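Local coordinates for protein shikimate dehydrogenase (NADP(+)) (Peptoclostridium difficile, PDB 5DZS) that probably catalyses the reversible NADPH-linked reduction of 3-dehydroshikimate to shikimate, a step on the chorismate route to the aromatic amino acids, at residues Q56-T61 with N86-R91; K70-I75 with N93-Y98; F109-I114 with K228-L233; I177-T182 with I207-N212. All coordinates share one frame; numbering follows the deposited sequence. Where two conformers were deposited one is given.

The four contacts divide between the two domains of a shikimate dehydrogenase. Interactions 1 and 2 belong to the mixed sheet of the substrate-binding domain, their centres about 9 Å apart, and they meet where strand 87-91 pairs with strand 94-98; along the chain their segments alternate, which weaves the two together. Interactions 3 and 4 belong to the parallel sheet of the nucleotide-binding domain, with centres about 10 Å apart, joined through neighbouring strands 205-208 and 228-230; both segments of interaction 4 fall between those of interaction 3. Interaction 1 holds two residues predicted to bind shikimate and interaction 4, its centre about 23 Å from that of interaction 1, holds one, consistent with a substrate site between the domains.

Interaction 1 (Q56-T61 with N86-R91); sequences QGVNVT and NTILLR
Strands 57-60 and 87-91 run antiparallel, 4.7 Å apart at closest approach, with Val58 and Ile88 as a hydrogen-bonded pair flanked by the non-hydrogen-bonded pairs Gly57-Leu89 and Asn59-Thr87. Val58 O receives Ile88 N nearly along its C=O axis at 2.8 Å, Val58 N donates back to an in-plane lone pair of Ile88 O, and Gln56 O takes an almost straight bond from Leu90 N. Glycine suits position 57: its CA makes a CA-H...O contact of 3.1 Å with Ile88 O, and a beta carbon there would crowd that same oxygen. At the other end Asn86 O is gripped twice: Val60 N approaches from above the carbonyl plane, whereas Asn59 ND2 lies in that plane, on a lone pair, at 3.1 Å. The bond also lies in the amide plane of Asn59, whose OD1 is held by Tyr33, so both ends fix the amide's rotation. Asn86, with CG in the crowded position between N and carbonyl carbon (chi1 74°), takes Thr87 OG1 on its OD1 and gives ND2 to Thr100. This polar grip probably positions an asparagine predicted to bind shikimate. On the face opposite Asn59 and Thr87, branched Val58 and Ile88 suit the buried sheet, Val58 CG2 alongside Ile88 CB at 3.9 Å; the side chains of Ile88 and Val60 cross obliquely, Ile88 CD1 3.7 Å from Val60 CG2. Strand 2-8 pairs beyond 57-60 and strand 94-98 beyond 87-91, where Asn86 and Thr87 both face Tyr98 in a classic beta bulge, and helix 233-248 packs on the face of Asn59, Thr87 and Leu89 through Trp247.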
loop_
_atom_site.group_PDB
_atom_site.type_symbol
_atom_site.label_atom_id
_atom_site.label_comp_id
_atom_site.label_asym_id
_atom_site.label_seq_id
_atom_site.Cartn_x
_atom_site.Cartn_y
_atom_site.Cartn_z
ATOM N N GLN B 56 16.011 -4.720 0.262
ATOM C CA GLN B 56 14.594 -4.605 -0.080
ATOM C C GLN B 56 13.989 -3.256 0.224
ATOM O O GLN B 56 13.093 -2.781 -0.501
ATOM C CB GLN B 56 13.788 -5.718 0.612
ATOM C CG GLN B 56 12.342 -5.759 0.191
ATOM C CD GLN B 56 11.598 -6.944 0.720
ATOM O OE1 GLN B 56 12.135 -8.056 0.827
ATOM N NE2 GLN B 56 10.324 -6.724 1.030
ATOM N N GLY B 57 14.393 -2.667 1.322
ATOM C CA GLY B 57 13.847 -1.366 1.684
ATOM C C GLY B 57 14.739 -0.576 2.590
ATOM O O GLY B 57 15.471 -1.172 3.401
ATOM N N VAL B 58 14.642 0.747 2.523
ATOM C CA VAL B 58 15.347 1.581 3.471
ATOM C C VAL B 58 14.452 2.707 3.912
ATOM O O VAL B 58 13.557 3.145 3.156
ATOM C CB VAL B 58 16.683 2.181 2.973
ATOM C CG1 VAL B 58 17.652 1.067 2.596
ATOM C CG2 VAL B 58 16.484 3.122 1.819
ATOM N N ASN B 59 14.645 3.154 5.133
ATOM C CA ASN B 59 14.124 4.429 5.550
ATOM C C ASN B 59 15.174 5.488 5.280
ATOM O O ASN B 59 16.367 5.195 5.201
ATOM C CB ASN B 59 13.774 4.408 7.027
ATOM C CG ASN B 59 12.576 3.552 7.321
ATOM O OD1 ASN B 59 12.663 2.588 8.082
ATOM N ND2 ASN B 59 11.449 3.883 6.723
ATOM N N VAL B 60 14.709 6.742 5.171
ATOM C CA VAL B 60 15.605 7.875 4.920
ATOM C C VAL B 60 15.274 8.911 5.972
ATOM O O VAL B 60 14.078 9.252 6.212
ATOM C CB VAL B 60 15.405 8.458 3.501
ATOM C CG1 VAL B 60 16.401 9.571 3.210
ATOM C CG2 VAL B 60 15.548 7.385 2.457
ATOM N N THR B 61 16.302 9.416 6.609
ATOM C CA THR B 61 16.143 10.477 7.587
ATOM C C THR B 61 17.014 11.687 7.219
ATOM O O THR B 61 17.529 11.825 6.083
ATOM C CB THR B 61 16.327 9.964 9.024
ATOM O OG1 THR B 61 15.952 10.990 9.974
ATOM C CG2 THR B 61 17.727 9.514 9.273
ATOM N N ASN B 86 10.638 9.265 3.025
ATOM C CA ASN B 86 11.304 8.608 4.156
ATOM C C ASN B 86 11.298 7.094 4.088
ATOM O O ASN B 86 11.831 6.462 4.998
ATOM C CB ASN B 86 10.730 9.075 5.482
ATOM C CG ASN B 86 9.375 8.502 5.771
ATOM O OD1 ASN B 86 8.734 7.864 4.937
ATOM N ND2 ASN B 86 8.927 8.718 6.996
ATOM N N THR B 87 10.741 6.520 3.021
ATOM C CA THR B 87 10.624 5.059 2.886
ATOM C C THR B 87 10.845 4.722 1.420
ATOM O O THR B 87 10.161 5.277 0.558
ATOM C CB THR B 87 9.245 4.576 3.372
ATOM O OG1 THR B 87 9.066 4.926 4.759
ATOM C CG2 THR B 87 9.076 3.073 3.211
ATOM N N ILE B 88 11.783 3.828 1.146
ATOM C CA ILE B 88 12.086 3.391 -0.216
ATOM C C ILE B 88 11.902 1.869 -0.306
ATOM O O ILE B 88 12.332 1.137 0.619
ATOM C CB ILE B 88 13.530 3.757 -0.615
ATOM C CG1 ILE B 88 13.682 5.288 -0.688
ATOM C CG2 ILE B 88 13.959 3.117 -1.942
ATOM C CD1 ILE B 88 15.101 5.795 -0.851
ATOM N N LEU B 89 11.318 1.406 -1.397
ATOM C CA LEU B 89 11.103 -0.017 -1.675
ATOM C C LEU B 89 11.784 -0.349 -3.001
ATOM O O LEU B 89 11.599 0.359 -3.999
ATOM C CB LEU B 89 9.617 -0.308 -1.799
ATOM C CG LEU B 89 9.217 -1.701 -2.306
ATOM C CD1 LEU B 89 9.709 -2.864 -1.461
ATOM C CD2 LEU B 89 7.701 -1.753 -2.427
ATOM N N LEU B 90 12.552 -1.435 -3.026
ATOM C CA LEU B 90 13.164 -1.995 -4.238
ATOM C C LEU B 90 12.307 -3.141 -4.762
ATOM O O LEU B 90 12.053 -4.110 -4.056
ATOM C CB LEU B 90 14.566 -2.551 -3.918
ATOM C CG LEU B 90 15.262 -3.339 -5.031
ATOM C CD1 LEU B 90 15.689 -2.423 -6.166
ATOM C CD2 LEU B 90 16.478 -4.082 -4.432
ATOM N N ARG B 91 11.867 -3.020 -6.010
ATOM C CA ARG B 91 11.152 -4.086 -6.705
ATOM C C ARG B 91 11.550 -4.099 -8.146
ATOM O O ARG B 91 11.498 -3.081 -8.823
ATOM C CB ARG B 91 9.622 -3.916 -6.592
ATOM C CG ARG B 91 9.005 -4.201 -5.252
ATOM C CD ARG B 91 9.123 -5.651 -4.815
ATOM N NE ARG B 91 8.530 -5.799 -3.487
ATOM C CZ ARG B 91 8.746 -6.835 -2.678
ATOM N NH1 ARG B 91 9.527 -7.848 -3.065
ATOM N NH2 ARG B 91 8.180 -6.856 -1.476
#

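Interaction 2 (K70-I75 with N93-Y98); sequences KYLDFI and NMLYGY
An edge of the mixed sheet in the substrate-binding domain is formed here: the short strand 74-75, outermost within the chain, joins strand 94-98 in parallel, with Phe74 beside Tyr96 and Ile75 beside Gly97. Two amides converge on one carbonyl, as Leu95 O accepts from Asp73 N and Phe74 N, both in its plane. The next link runs the other way, Gly97 N to Phe74 O at 2.8 Å. The carboxylate of Asp73 extends the pairing: with CG anti to the carbonyl carbon (chi1 -62°), it takes Leu95 N on the anti lone pair of OD2, 2.8 Å away. An acceptor suits this place, meeting a backbone N-H that the short strand does not reach. Leu72, in the loop before the strand, packs on the side of Gly97 away from the Phe74 and Tyr96 rings: its side chain crosses that of Leu95 at about a right angle, CD2 3.9 Å from Leu95 CB, and its CD1 lies 3.8 Å from Gly97 CA, where a side chain would sit, so glycine fits. Both leucines also touch Ile88 of strand 87-91. Phe74 and Tyr96 lie side by side, their ring planes 32° apart, and the second subunit packs its Lys80 against both. Phe74 CD2 sits over one face of the tyrosine ring, offset toward the rim, 3.4 Å from Tyr96 CZ. Flexible Met94, in one of its two conformers, bends at chi2 and chi3 and brings its methyl against both Asp73 and the phenyl ring: Met94 CE is 3.3 Å from Asp73 CB and equally near Phe74 CE2.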
loop_
_atom_site.group_PDB
_atom_site.type_symbol
_atom_site.label_atom_id
_atom_site.label_comp_id
_atom_site.label_asym_id
_atom_site.label_seq_id
_atom_site.Cartn_x
_atom_site.Cartn_y
_atom_site.Cartn_z
ATOM N N LYS B 70 15.509 12.557 -6.351
ATOM C CA LYS B 70 15.963 12.526 -7.749
ATOM C C LYS B 70 16.497 11.179 -8.206
ATOM O O LYS B 70 16.585 10.942 -9.416
ATOM C CB LYS B 70 17.021 13.606 -8.002
ATOM C CG LYS B 70 18.397 13.306 -7.412
ATOM C CD LYS B 70 19.382 14.444 -7.686
ATOM C CE LYS B 70 19.030 15.698 -6.918
ATOM N NZ LYS B 70 19.241 15.582 -5.449
ATOM N N TYR B 71 16.810 10.293 -7.249
ATOM C CA TYR B 71 17.404 9.006 -7.555
ATOM C C TYR B 71 16.372 7.907 -7.635
ATOM O O TYR B 71 16.728 6.762 -7.904
ATOM C CB TYR B 71 18.456 8.622 -6.503
ATOM C CG TYR B 71 19.571 9.635 -6.400
ATOM C CD1 TYR B 71 20.558 9.708 -7.378
ATOM C CD2 TYR B 71 19.625 10.533 -5.350
ATOM C CE1 TYR B 71 21.575 10.634 -7.286
ATOM C CE2 TYR B 71 20.648 11.462 -5.259
ATOM C CZ TYR B 71 21.597 11.515 -6.237
ATOM O OH TYR B 71 22.605 12.429 -6.161
ATOM N N LEU B 72 15.100 8.236 -7.392
ATOM C CA LEU B 72 14.061 7.230 -7.403
ATOM C C LEU B 72 13.331 7.134 -8.736
ATOM O O LEU B 72 13.265 8.097 -9.509
ATOM C CB LEU B 72 13.064 7.523 -6.260
ATOM C CG LEU B 72 13.728 7.789 -4.914
ATOM C CD1 LEU B 72 12.684 8.055 -3.844
ATOM C CD2 LEU B 72 14.639 6.633 -4.497
ATOM N N ASP B 73 12.777 5.956 -9.019
ATOM C CA ASP B 73 12.082 5.726 -10.231
ATOM C C ASP B 73 10.618 6.148 -10.188
ATOM O O ASP B 73 10.098 6.681 -11.171
ATOM C CB ASP B 73 12.209 4.264 -10.622
ATOM C CG ASP B 73 13.641 3.871 -10.855
ATOM O OD1 ASP B 73 14.152 4.238 -11.962
ATOM O OD2 ASP B 73 14.263 3.193 -10.018
ATOM N N PHE B 74 9.971 5.924 -9.037
ATOM C CA PHE B 74 8.578 6.232 -8.865
ATOM C C PHE B 74 8.401 6.818 -7.483
ATOM O O PHE B 74 9.013 6.335 -6.539
ATOM C CB PHE B 74 7.700 4.979 -9.012
ATOM C CG PHE B 74 7.909 4.252 -10.302
ATOM C CD1 PHE B 74 7.379 4.757 -11.474
ATOM C CD2 PHE B 74 8.655 3.074 -10.345
ATOM C CE1 PHE B 74 7.586 4.095 -12.684
ATOM C CE2 PHE B 74 8.834 2.423 -11.540
ATOM C CZ PHE B 74 8.322 2.933 -12.694
ATOM N N ILE B 75 7.591 7.855 -7.380
ATOM C CA ILE B 75 7.276 8.515 -6.124
ATOM C C ILE B 75 5.774 8.490 -5.876
ATOM O O ILE B 75 4.970 8.932 -6.711
ATOM C CB ILE B 75 7.824 9.940 -6.093
ATOM C CG1 ILE B 75 9.352 9.882 -6.339
ATOM C CG2 ILE B 75 7.503 10.586 -4.754
ATOM C CD1 ILE B 75 10.049 11.216 -6.385
ATOM N N ASN B 93 14.336 -4.131 -9.651
ATOM C CA ASN B 93 15.435 -3.217 -9.915
ATOM C C ASN B 93 15.060 -1.744 -10.033
ATOM O O ASN B 93 15.844 -0.932 -10.553
ATOM C CB ASN B 93 16.220 -3.669 -11.173
ATOM C CG ASN B 93 17.684 -3.309 -11.105
ATOM O OD1 ASN B 93 18.336 -3.504 -10.081
ATOM N ND2 ASN B 93 18.217 -2.815 -12.213
ATOM N N MET B 94 13.870 -1.413 -9.517
ATOM C CA MET B 94 13.353 -0.056 -9.508
ATOM C C MET B 94 13.157 0.378 -8.064
ATOM O O MET B 94 12.924 -0.452 -7.184
ATOM C CB MET B 94 12.012 0.015 -10.244
ATOM C CG MET B 94 12.098 -0.348 -11.709
ATOM S SD MET B 94 13.040 0.855 -12.657
ATOM C CE MET B 94 11.766 2.042 -13.006
ATOM N N LEU B 95 13.275 1.678 -7.823
ATOM C CA LEU B 95 13.068 2.246 -6.495
ATOM C C LEU B 95 11.807 3.101 -6.437
ATOM O O LEU B 95 11.619 4.003 -7.255
ATOM C CB LEU B 95 14.273 3.084 -6.045
ATOM C CG LEU B 95 15.583 2.298 -5.952
ATOM C CD1 LEU B 95 16.715 3.246 -5.547
ATOM C CD2 LEU B 95 15.495 1.135 -5.009
ATOM N N TYR B 96 10.970 2.800 -5.441
ATOM C CA TYR B 96 9.703 3.473 -5.167
ATOM C C TYR B 96 9.826 4.223 -3.868
ATOM O O TYR B 96 10.249 3.647 -2.845
ATOM C CB TYR B 96 8.571 2.454 -5.026
ATOM C CG TYR B 96 8.226 1.707 -6.301
ATOM C CD1 TYR B 96 9.051 0.709 -6.802
ATOM C CD2 TYR B 96 7.054 1.972 -6.965
ATOM C CE1 TYR B 96 8.729 0.055 -7.973
ATOM C CE2 TYR B 96 6.723 1.295 -8.108
ATOM C CZ TYR B 96 7.566 0.357 -8.614
ATOM O OH TYR B 96 7.238 -0.355 -9.771
ATOM N N GLY B 97 9.468 5.484 -3.882
ATOM C CA GLY B 97 9.514 6.342 -2.706
ATOM C C GLY B 97 8.151 6.643 -2.110
ATOM O O GLY B 97 7.203 6.978 -2.849
ATOM N N TYR B 98 8.078 6.595 -0.778
ATOM C CA TYR B 98 6.869 6.852 -0.013
ATOM C C TYR B 98 7.189 7.766 1.150
ATOM O O TYR B 98 8.364 7.959 1.499
ATOM C CB TYR B 98 6.294 5.537 0.562
ATOM C CG TYR B 98 6.048 4.455 -0.448
ATOM C CD1 TYR B 98 7.078 3.633 -0.902
ATOM C CD2 TYR B 98 4.791 4.234 -0.962
ATOM C CE1 TYR B 98 6.855 2.666 -1.841
ATOM C CE2 TYR B 98 4.559 3.213 -1.872
ATOM C CZ TYR B 98 5.617 2.422 -2.298
ATOM O OH TYR B 98 5.394 1.410 -3.231
#

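Interaction 3 (F109-I114 with K228-L233); sequences FKMANI and KTCDGL
Lys228 leaves its strand with CG anti to the backbone N (chi1 -178°) and stays extended until a bend at chi4 (55°) turns NZ toward the end of helix 101-111. In this Rossmann-type nucleotide-binding domain, strand 228-230 is the outermost of the parallel sheet within the chain, and the helix terminus lies against it. The helix closes with a Schellman motif: Asn113 takes a positive phi of 57°, a conformation asparagine tolerates well, while Ile114 N bonds back to Phe109 O at 2.9 Å and Asn113 N to Lys110 O. The ammonium group makes a weak hydrogen bond to Ala112 O, NZ to O 3.2 Å, which places a positive charge where the helix dipole would probably welcome it. Ile114 meets the lysine tip to tip, its CG1 3.6 Å from Lys228 CE, so the long aliphatic stem serves as an apolar partner while the charge stays at the exposed surface. Ile114 itself is buried, reaching Ile205 and Ile207 of the adjacent strand. Small residues suit the middle of the contact: Ala112 CB faces Cys230 SG at 4.3 Å, with Met111 CE at a similar distance from the same sulfur. Past the strand the chain enters helix 233-248 through Gly232, predicted to bind NADP(+). The turn is held by a capping bond, Leu233 N reaching Asp231 OD1 from above the carboxylate plane at 3.0 Å.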
loop_
_atom_site.group_PDB
_atom_site.type_symbol
_atom_site.label_atom_id
_atom_site.label_comp_id
_atom_site.label_asym_id
_atom_site.label_seq_id
_atom_site.Cartn_x
_atom_site.Cartn_y
_atom_site.Cartn_z
ATOM N N PHE B 109 -1.284 12.262 16.941
ATOM C CA PHE B 109 -2.295 13.252 17.366
ATOM C C PHE B 109 -3.557 12.575 17.881
ATOM O O PHE B 109 -4.124 13.001 18.886
ATOM C CB PHE B 109 -2.631 14.237 16.248
ATOM C CG PHE B 109 -1.676 15.391 16.154
ATOM C CD1 PHE B 109 -0.463 15.254 15.513
ATOM C CD2 PHE B 109 -1.999 16.621 16.699
ATOM C CE1 PHE B 109 0.414 16.316 15.410
ATOM C CE2 PHE B 109 -1.118 17.693 16.613
ATOM C CZ PHE B 109 0.085 17.539 15.960
ATOM N N LYS B 110 -3.989 11.513 17.210
ATOM C CA LYS B 110 -5.163 10.768 17.660
ATOM C C LYS B 110 -4.893 10.101 18.995
ATOM O O LYS B 110 -5.727 10.130 19.886
ATOM C CB LYS B 110 -5.563 9.699 16.642
ATOM C CG LYS B 110 -6.165 10.252 15.369
ATOM C CD LYS B 110 -6.347 9.150 14.346
ATOM C CE LYS B 110 -7.013 9.665 13.085
ATOM N NZ LYS B 110 -6.871 8.688 11.975
ATOM N N MET B 111 -3.718 9.512 19.139
ATOM C CA MET B 111 -3.369 8.817 20.371
ATOM C C MET B 111 -3.329 9.797 21.549
ATOM O O MET B 111 -3.813 9.482 22.640
ATOM C CB MET B 111 -2.035 8.078 20.184
ATOM C CG MET B 111 -1.480 7.382 21.415
ATOM S SD MET B 111 -0.727 8.512 22.603
ATOM C CE MET B 111 0.606 9.234 21.630
ATOM N N ALA B 112 -2.778 10.986 21.308
ATOM C CA ALA B 112 -2.660 12.018 22.332
ATOM C C ALA B 112 -3.955 12.835 22.499
ATOM O O ALA B 112 -4.003 13.750 23.320
ATOM C CB ALA B 112 -1.499 12.939 21.993
ATOM N N ASN B 113 -4.997 12.511 21.734
ATOM C CA ASN B 113 -6.270 13.234 21.820
ATOM C C ASN B 113 -6.093 14.730 21.581
ATOM O O ASN B 113 -6.619 15.550 22.338
ATOM C CB ASN B 113 -6.947 13.008 23.186
ATOM C CG ASN B 113 -7.164 11.539 23.507
ATOM O OD1 ASN B 113 -6.821 11.075 24.597
ATOM N ND2 ASN B 113 -7.725 10.796 22.560
ATOM N N ILE B 114 -5.354 15.086 20.533
ATOM C CA ILE B 114 -5.132 16.483 20.183
ATOM C C ILE B 114 -5.832 16.787 18.855
ATOM O O ILE B 114 -5.424 16.295 17.792
ATOM C CB ILE B 114 -3.632 16.821 20.062
ATOM C CG1 ILE B 114 -2.895 16.532 21.371
ATOM C CG2 ILE B 114 -3.452 18.285 19.679
ATOM C CD1 ILE B 114 -1.386 16.563 21.238
ATOM N N LYS B 228 0.899 20.553 28.240
ATOM C CA LYS B 228 0.687 19.224 27.669
ATOM C C LYS B 228 1.877 18.933 26.757
ATOM O O LYS B 228 2.234 19.763 25.928
ATOM C CB LYS B 228 -0.639 19.167 26.902
ATOM C CG LYS B 228 -0.970 17.810 26.301
ATOM C CD LYS B 228 -2.383 17.792 25.735
ATOM C CE LYS B 228 -2.665 16.539 24.915
ATOM N NZ LYS B 228 -2.405 15.271 25.652
ATOM N N THR B 229 2.515 17.781 26.947
ATOM C CA THR B 229 3.673 17.388 26.133
ATOM C C THR B 229 3.498 16.022 25.492
ATOM O O THR B 229 2.788 15.167 26.006
ATOM C CB THR B 229 4.962 17.319 26.968
ATOM O OG1 THR B 229 4.804 16.364 28.029
ATOM C CG2 THR B 229 5.311 18.676 27.529
ATOM N N CYS B 230 4.183 15.819 24.367
ATOM C CA CYS B 230 4.130 14.563 23.642
ATOM C C CYS B 230 5.466 14.387 22.935
ATOM O O CYS B 230 5.898 15.308 22.231
ATOM C CB CYS B 230 2.991 14.625 22.631
ATOM S SG CYS B 230 2.747 13.125 21.674
ATOM N N ASP B 231 6.126 13.237 23.132
ATOM C CA ASP B 231 7.410 12.964 22.458
ATOM C C ASP B 231 7.189 12.197 21.162
ATOM O O ASP B 231 6.053 11.926 20.775
ATOM C CB ASP B 231 8.470 12.314 23.379
ATOM C CG ASP B 231 8.172 10.863 23.754
ATOM O OD1 ASP B 231 7.489 10.139 23.004
ATOM O OD2 ASP B 231 8.684 10.435 24.811
ATOM N N GLY B 232 8.274 11.887 20.472
ATOM C CA GLY B 232 8.131 11.293 19.152
ATOM C C GLY B 232 8.047 9.797 19.073
ATOM O O GLY B 232 7.886 9.271 17.977
ATOM N N LEU B 233 8.105 9.102 20.212
ATOM C CA LEU B 233 8.202 7.630 20.148
ATOM C C LEU B 233 7.012 6.942 19.488
ATOM O O LEU B 233 7.193 6.038 18.665
ATOM C CB LEU B 233 8.476 7.029 21.528
ATOM C CG LEU B 233 8.713 5.514 21.560
ATOM C CD1 LEU B 233 9.894 5.088 20.687
ATOM C CD2 LEU B 233 8.917 5.060 22.999
#

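Interaction 4 (I177-T182 with I207-N212); sequences IILNAT and IDLIYN
Ile207 continues the parallel pairing of strand 205-208 with strand 177-180, two strands of a beta-alpha-beta unit in the Rossmann-type nucleotide-binding domain. Its N bonds to Ile178 O at 2.9 Å, and its O receives Asn180 N almost along the C=O axis. Being branched, its side chain covers two neighbours: CG2 meets Leu179 CD1 at 3.9 Å, while CD1 reaches Ile177 CG2; Met108 and Phe109 of helix 101-111 pack over the same face. Asp208 points to the opposite face with CG anti to the backbone N (chi1 -164°), alongside Asn180, the amide and carboxylate planes 61° apart. Asp208 OD1 is gripped twice, both donors above the carboxylate plane: Asn180 ND2 at 2.8 Å and Ile210 N, which makes an Asx turn. OD2 is held by Thr216, so this buried carboxylate is well supplied with donors, probably favouring its charged form. Leu209, predicted to contribute to the NADP(+) site, gives a weak bond from N to Asn180 O and lays CD1 across Leu179 CD2 at 4.1 Å. Ile210 then brings CD1 to 3.8 Å from Thr182 O, and the chain departs toward Tyr211, predicted to bind shikimate. Asparagine suits position 180 because its amide both donates and accepts: while ND2 holds Asp208, OD1 forms a second Asx turn with Thr182 N from above its carbonyl plane and takes Thr182 OG1 on a lone pair, 2.6 Å from Asn180 OD1.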
loop_
_atom_site.group_PDB
_atom_site.type_symbol
_atom_site.label_atom_id
_atom_site.label_comp_id
_atom_site.label_asym_id
_atom_site.label_seq_id
_atom_site.Cartn_x
_atom_site.Cartn_y
_atom_site.Cartn_z
ATOM N N ILE B 177 -0.551 25.188 19.845
ATOM C CA ILE B 177 0.445 24.143 19.652
ATOM C C ILE B 177 1.773 24.621 19.088
ATOM O O ILE B 177 1.810 25.439 18.165
ATOM C CB ILE B 177 -0.097 23.099 18.644
ATOM C CG1 ILE B 177 -1.343 22.405 19.204
ATOM C CG2 ILE B 177 0.971 22.074 18.280
ATOM C CD1 ILE B 177 -2.155 21.675 18.153
ATOM N N ILE B 178 2.860 24.128 19.669
ATOM C CA ILE B 178 4.190 24.363 19.120
ATOM C C ILE B 178 4.809 22.981 18.897
ATOM O O ILE B 178 4.914 22.154 19.820
ATOM C CB ILE B 178 5.058 25.318 19.970
ATOM C CG1 ILE B 178 6.367 25.645 19.232
ATOM C CG2 ILE B 178 5.312 24.765 21.366
ATOM C CD1 ILE B 178 7.146 26.785 19.864
ATOM N N LEU B 179 5.214 22.748 17.657
ATOM C CA LEU B 179 5.757 21.460 17.239
ATOM C C LEU B 179 7.210 21.610 16.788
ATOM O O LEU B 179 7.532 22.450 15.918
ATOM C CB LEU B 179 4.872 20.883 16.147
ATOM C CG LEU B 179 5.240 19.482 15.607
ATOM C CD1 LEU B 179 4.011 18.732 15.129
ATOM C CD2 LEU B 179 6.288 19.555 14.509
ATOM N N ASN B 180 8.085 20.824 17.405
ATOM C CA ASN B 180 9.495 20.837 17.049
ATOM C C ASN B 180 9.831 19.854 15.932
ATOM O O ASN B 180 9.822 18.634 16.148
ATOM C CB ASN B 180 10.371 20.484 18.245
ATOM C CG ASN B 180 11.841 20.449 17.876
ATOM O OD1 ASN B 180 12.317 21.299 17.124
ATOM N ND2 ASN B 180 12.561 19.455 18.383
ATOM N N ALA B 181 10.138 20.387 14.755
ATOM C CA ALA B 181 10.558 19.580 13.607
ATOM C C ALA B 181 12.050 19.807 13.302
ATOM O O ALA B 181 12.505 19.476 12.209
ATOM C CB ALA B 181 9.720 19.910 12.384
ATOM N N THR B 182 12.798 20.352 14.264
ATOM C CA THR B 182 14.232 20.606 14.102
ATOM C C THR B 182 15.018 19.439 14.687
ATOM O O THR B 182 14.490 18.676 15.486
ATOM C CB THR B 182 14.689 21.894 14.819
ATOM O OG1 THR B 182 14.758 21.692 16.241
ATOM C CG2 THR B 182 13.774 23.067 14.495
ATOM N N ILE B 207 4.700 19.524 21.060
ATOM C CA ILE B 207 4.897 18.248 20.392
ATOM C C ILE B 207 6.334 18.202 19.905
ATOM O O ILE B 207 6.776 19.080 19.171
ATOM C CB ILE B 207 3.930 18.057 19.208
ATOM C CG1 ILE B 207 2.483 18.100 19.724
ATOM C CG2 ILE B 207 4.224 16.744 18.485
ATOM C CD1 ILE B 207 1.441 18.105 18.632
ATOM N N ASP B 208 7.073 17.186 20.330
ATOM C CA ASP B 208 8.459 17.050 19.889
ATOM C C ASP B 208 8.586 15.778 19.065
ATOM O O ASP B 208 8.290 14.707 19.557
ATOM C CB ASP B 208 9.401 17.016 21.103
ATOM C CG ASP B 208 10.860 17.277 20.727
ATOM O OD1 ASP B 208 11.184 17.309 19.513
ATOM O OD2 ASP B 208 11.675 17.476 21.652
ATOM N N LEU B 209 9.017 15.894 17.816
ATOM C CA LEU B 209 9.162 14.703 16.975
ATOM C C LEU B 209 10.386 13.889 17.363
ATOM O O LEU B 209 10.517 12.723 16.968
ATOM C CB LEU B 209 9.185 15.066 15.492
ATOM C CG LEU B 209 7.948 15.810 14.975
ATOM C CD1 LEU B 209 7.986 15.962 13.459
ATOM C CD2 LEU B 209 6.654 15.138 15.422
ATOM N N ILE B 210 11.276 14.488 18.141
ATOM C CA ILE B 210 12.467 13.802 18.607
ATOM C C ILE B 210 12.114 12.850 19.730
ATOM O O ILE B 210 11.185 13.083 20.507
ATOM C CB ILE B 210 13.509 14.801 19.166
ATOM C CG1 ILE B 210 13.958 15.793 18.080
ATOM C CG2 ILE B 210 14.703 14.069 19.760
ATOM C CD1 ILE B 210 14.583 15.156 16.852
ATOM N N TYR B 211 12.841 11.746 19.792
ATOM C CA TYR B 211 12.694 10.835 20.901
ATOM C C TYR B 211 14.067 10.516 21.459
ATOM O O TYR B 211 14.972 10.136 20.720
ATOM C CB TYR B 211 12.004 9.520 20.536
ATOM C CG TYR B 211 12.101 8.567 21.704
ATOM C CD1 TYR B 211 11.375 8.797 22.869
ATOM C CD2 TYR B 211 12.962 7.475 21.672
ATOM C CE1 TYR B 211 11.474 7.953 23.958
ATOM C CE2 TYR B 211 13.073 6.624 22.756
ATOM C CZ TYR B 211 12.329 6.869 23.899
ATOM O OH TYR B 211 12.431 6.019 24.976
ATOM N N ASN B 212 14.211 10.707 22.764
ATOM C CA ASN B 212 15.423 10.337 23.464
ATOM C C ASN B 212 15.021 9.849 24.859
ATOM O O ASN B 212 14.252 10.513 25.563
ATOM C CB ASN B 212 16.437 11.488 23.519
ATOM C CG ASN B 212 15.897 12.721 24.207
ATOM O OD1 ASN B 212 14.689 12.868 24.394
ATOM N ND2 ASN B 212 16.796 13.626 24.580
#